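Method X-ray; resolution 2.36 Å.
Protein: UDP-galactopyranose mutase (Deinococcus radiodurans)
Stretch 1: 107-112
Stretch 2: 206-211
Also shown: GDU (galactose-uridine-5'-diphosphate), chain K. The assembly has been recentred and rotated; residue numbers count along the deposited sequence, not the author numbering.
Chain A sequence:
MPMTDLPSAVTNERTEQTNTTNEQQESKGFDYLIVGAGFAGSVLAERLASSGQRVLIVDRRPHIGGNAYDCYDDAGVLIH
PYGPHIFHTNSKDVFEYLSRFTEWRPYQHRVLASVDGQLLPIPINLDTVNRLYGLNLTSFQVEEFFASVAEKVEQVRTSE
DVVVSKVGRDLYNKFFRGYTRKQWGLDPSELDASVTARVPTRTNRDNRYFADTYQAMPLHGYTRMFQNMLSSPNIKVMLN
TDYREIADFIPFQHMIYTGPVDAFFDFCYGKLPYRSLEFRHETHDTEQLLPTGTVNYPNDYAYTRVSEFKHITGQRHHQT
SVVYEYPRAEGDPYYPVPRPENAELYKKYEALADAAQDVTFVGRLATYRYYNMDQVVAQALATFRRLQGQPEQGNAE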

# COMPACT_ATOMS: atom_id res chain seq x y z
N TYR A 107 5.57 22.87 -5.01
CA TYR A 107 5.05 22.71 -6.36
C TYR A 107 3.86 23.64 -6.59
O TYR A 107 2.92 23.67 -5.82
N GLN A 108 3.95 24.41 -7.67
CA GLN A 108 2.86 25.28 -8.08
C GLN A 108 2.39 24.79 -9.44
O GLN A 108 3.08 24.96 -10.45
N HIS A 109 1.22 24.14 -9.44
CA HIS A 109 0.62 23.49 -10.61
C HIS A 109 0.30 24.51 -11.71
O HIS A 109 -0.14 25.62 -11.42
N ARG A 110 0.53 24.13 -12.96
CA ARG A 110 0.21 24.99 -14.09
C ARG A 110 -0.53 24.20 -15.14
O ARG A 110 -0.15 23.07 -15.48
N VAL A 111 -1.61 24.79 -15.63
CA VAL A 111 -2.47 24.13 -16.60
C VAL A 111 -2.50 24.92 -17.90
O VAL A 111 -2.53 26.16 -17.90
N LEU A 112 -2.47 24.20 -19.02
CA LEU A 112 -2.61 24.81 -20.32
C LEU A 112 -3.90 24.33 -20.97
O LEU A 112 -4.25 23.16 -20.88
N ASP A 206 0.15 35.99 -14.20
CA ASP A 206 0.29 34.79 -13.38
C ASP A 206 -0.27 33.59 -14.14
O ASP A 206 -1.43 33.61 -14.58
N ASN A 207 0.53 32.55 -14.29
CA ASN A 207 0.05 31.38 -14.99
C ASN A 207 -0.17 30.17 -14.08
O ASN A 207 -0.47 29.09 -14.57
N ARG A 208 -0.01 30.36 -12.77
CA ARG A 208 -0.35 29.28 -11.83
C ARG A 208 -1.85 29.04 -11.82
O ARG A 208 -2.65 29.97 -11.97
N TYR A 209 -2.24 27.80 -11.62
CA TYR A 209 -3.64 27.49 -11.55
C TYR A 209 -4.20 27.97 -10.23
O TYR A 209 -5.38 28.31 -10.14
N PHE A 210 -3.35 28.01 -9.20
CA PHE A 210 -3.74 28.51 -7.89
C PHE A 210 -2.80 29.61 -7.46
O PHE A 210 -1.60 29.57 -7.75
N ALA A 211 -3.33 30.58 -6.72
CA ALA A 211 -2.52 31.66 -6.17
C ALA A 211 -2.38 31.54 -4.66
O ALA A 211 -1.91 32.47 -4.01

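Packing of residues 107-112 against 206-211 in UDP-galactopyranose mutase, with 425 Å² buried between them. The two segments run at 115° to each other and come nearest at Arg110 and Arg208, whose CA atoms lie 4.9 Å apart. One direct backbone hydrogen bond joins them: Tyr209 N donates to His109 O at 3.0 Å, almost linear at 176°. Three waters bridge further main-chain groups of the two stretches. Water 1 accepts from Phe210 N (3.0 Å) and is 2.8 Å from His109 O, so His109 O, already bonded to Tyr209 N, also lies in reach of this water. Water 2 accepts from Val111 N (2.8 Å) and is 2.8 Å from Asn207 O. Water 3 lies 2.6 Å from Val111 O and 2.9 Å from Asn207 O, within hydrogen-bonding geometry of both carbonyls.

Val111 (chi1 t) and Tyr209 (chi1 t) both point toward the opposing stretch and form its apolar contact. Val111 CG2 sits over one face of the tyrosine ring, 3.8 Å from the centroid and 3.4 Å from Tyr209 CD1, a CH-pi arrangement. The ring's far end carries the hydroxyl to the bound galactose-uridine-5'-diphosphate, where Tyr209 OH donates to GDU O1A in a very short 2.5 Å bond.

His109 (chi1 t) leaves its backbone sideways and is buried. Both ring nitrogens have partners: His109 ND1 pairs with Tyr107 OH at 2.7 Å and His109 NE2 with GDU O6' at 3.2 Å, the donor being unassigned in each. Tyr107, also t, is itself out of reach of the second stretch. Phe210 (chi1 m) brings CE1 to 4.2 Å from His109 CB, while Phe210 CZ approaches GDU O4' at 3.1 Å with the sugar oxygen near the ring plane; ligand and protein thus meet along one side of the contact.

On the more exposed side, Arg110 (m, t, t) starts sideways but its end swings nearer. Arg110 NE donates to Asn207 OD1 at 2.7 Å and 174°, met by an asparagine in the p rotamer whose amide oxygen lies near the guanidinium plane. Arg208 CG covers one face of that guanidinium, 3.9 Å from Arg110 NH2. Arg208 (chi1 m, chi2 and chi3 off-well) starts sideways and its end comes nearer the first stretch, but its charge is paired within its own: Arg208 NH1 forms a salt bridge with Asp206 OD2 at 2.6 Å. Gln108 (m, t) points toward the second stretch, and Gln108 NE2 reaches the edge of the Arg208 guanidinium, 3.5 Å from Arg208 NH2, a proximity rather than a polar bond.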

# COMPACT_ATOMS: atom_id res chain seq x y z
CB TYR A 107 4.63 21.26 -6.60
CG TYR A 107 3.92 21.00 -7.91
CD1 TYR A 107 4.61 21.02 -9.11
CD2 TYR A 107 2.56 20.70 -7.94
CE1 TYR A 107 3.97 20.77 -10.31
CE2 TYR A 107 1.91 20.44 -9.12
CZ TYR A 107 2.61 20.47 -10.31
OH TYR A 107 1.96 20.21 -11.50
CB GLN A 108 3.34 26.73 -8.09
CG GLN A 108 3.94 27.18 -6.77
CD GLN A 108 4.50 28.61 -6.81
OE1 GLN A 108 5.15 29.00 -7.78
NE2 GLN A 108 4.25 29.38 -5.74
CB HIS A 109 -0.67 22.79 -10.14
CG HIS A 109 -1.32 21.89 -11.16
ND1 HIS A 109 -0.68 20.84 -11.76
CD2 HIS A 109 -2.60 21.86 -11.61
CE1 HIS A 109 -1.52 20.21 -12.57
NE2 HIS A 109 -2.70 20.80 -12.49
CB ARG A 110 1.47 25.62 -14.68
CG ARG A 110 2.08 26.67 -13.77
CD ARG A 110 3.40 27.18 -14.30
NE ARG A 110 3.82 28.42 -13.66
CZ ARG A 110 4.64 28.49 -12.62
NH1 ARG A 110 5.12 27.39 -12.06
NH2 ARG A 110 4.97 29.67 -12.13
CB VAL A 111 -3.90 24.01 -16.04
CG1 VAL A 111 -4.81 23.26 -17.04
CG2 VAL A 111 -3.88 23.34 -14.65
CB LEU A 112 -1.41 24.45 -21.20
CG LEU A 112 -0.24 25.41 -21.45
CD1 LEU A 112 -0.08 26.46 -20.37
CD2 LEU A 112 1.05 24.62 -21.63
CB ASP A 206 -0.44 34.99 -12.05
CG ASP A 206 -0.08 33.93 -11.01
OD1 ASP A 206 0.39 32.83 -11.38
OD2 ASP A 206 -0.27 34.20 -9.81
CB ASN A 207 0.98 31.01 -16.16
CG ASN A 207 2.35 30.53 -15.70
OD1 ASN A 207 2.73 30.74 -14.54
ND2 ASN A 207 3.09 29.89 -16.60
CB ARG A 208 0.07 29.60 -10.40
CG ARG A 208 1.54 29.84 -10.20
CD ARG A 208 1.67 31.17 -9.53
NE ARG A 208 1.86 31.07 -8.10
CZ ARG A 208 1.47 32.00 -7.25
NH1 ARG A 208 0.84 33.08 -7.69
NH2 ARG A 208 1.71 31.85 -5.95
CB TYR A 209 -3.85 26.00 -11.75
CG TYR A 209 -5.22 25.67 -12.26
CD1 TYR A 209 -5.61 26.05 -13.53
CD2 TYR A 209 -6.12 24.97 -11.46
CE1 TYR A 209 -6.87 25.74 -13.99
CE2 TYR A 209 -7.37 24.67 -11.91
CZ TYR A 209 -7.75 25.05 -13.17
OH TYR A 209 -9.01 24.73 -13.61
CB PHE A 210 -3.67 27.41 -6.82
CG PHE A 210 -4.30 26.12 -7.24
CD1 PHE A 210 -3.52 25.01 -7.52
CD2 PHE A 210 -5.67 26.02 -7.37
CE1 PHE A 210 -4.10 23.81 -7.93
CE2 PHE A 210 -6.26 24.83 -7.77
CZ PHE A 210 -5.48 23.72 -8.05
CB ALA A 211 -3.11 33.02 -6.53
N1 GDU K . -13.64 25.10 -16.26
C2 GDU K . -13.59 25.24 -17.51
N3 GDU K . -12.70 25.22 -18.41
C4 GDU K . -11.47 24.97 -17.92
C5 GDU K . -11.33 24.78 -16.46
C6 GDU K . -12.43 24.84 -15.69
O2 GDU K . -14.88 25.46 -18.06
O4 GDU K . -10.50 24.89 -18.67
C1D GDU K . -14.84 25.15 -15.49
C2D GDU K . -15.73 23.88 -15.42
O2D GDU K . -17.10 24.18 -15.18
C3D GDU K . -15.08 23.15 -14.26
C4D GDU K . -14.95 24.32 -13.29
O4D GDU K . -14.62 25.45 -14.10
O3D GDU K . -15.92 22.10 -13.79
C5D GDU K . -14.12 24.08 -12.05
O5D GDU K . -12.79 23.83 -12.56
PA GDU K . -11.76 22.86 -11.82
O1A GDU K . -10.41 23.09 -12.43
O2A GDU K . -11.71 23.24 -10.40
O3A GDU K . -12.13 21.34 -12.08
PB GDU K . -11.75 20.18 -11.08
O1B GDU K . -12.35 19.01 -11.75
O2B GDU K . -12.33 20.25 -9.72
O3B GDU K . -10.17 19.90 -11.00
C1' GDU K . -9.33 19.21 -10.05
C2' GDU K . -8.98 20.17 -8.90
C3' GDU K . -8.50 21.47 -9.57
C4' GDU K . -7.14 21.18 -10.26
C5' GDU K . -7.32 19.95 -11.20
C6' GDU K . -5.97 19.37 -11.73
O2' GDU K . -10.09 20.35 -7.99
O3' GDU K . -8.40 22.51 -8.56
O4' GDU K . -6.16 20.92 -9.23
O5' GDU K . -8.12 18.83 -10.75
O6' GDU K . -5.67 19.82 -13.07
O HOH W 1 -0.68 26.77 -8.89
O HOH W 2 -2.54 27.21 -14.61
O HOH W 3 -0.81 28.05 -17.27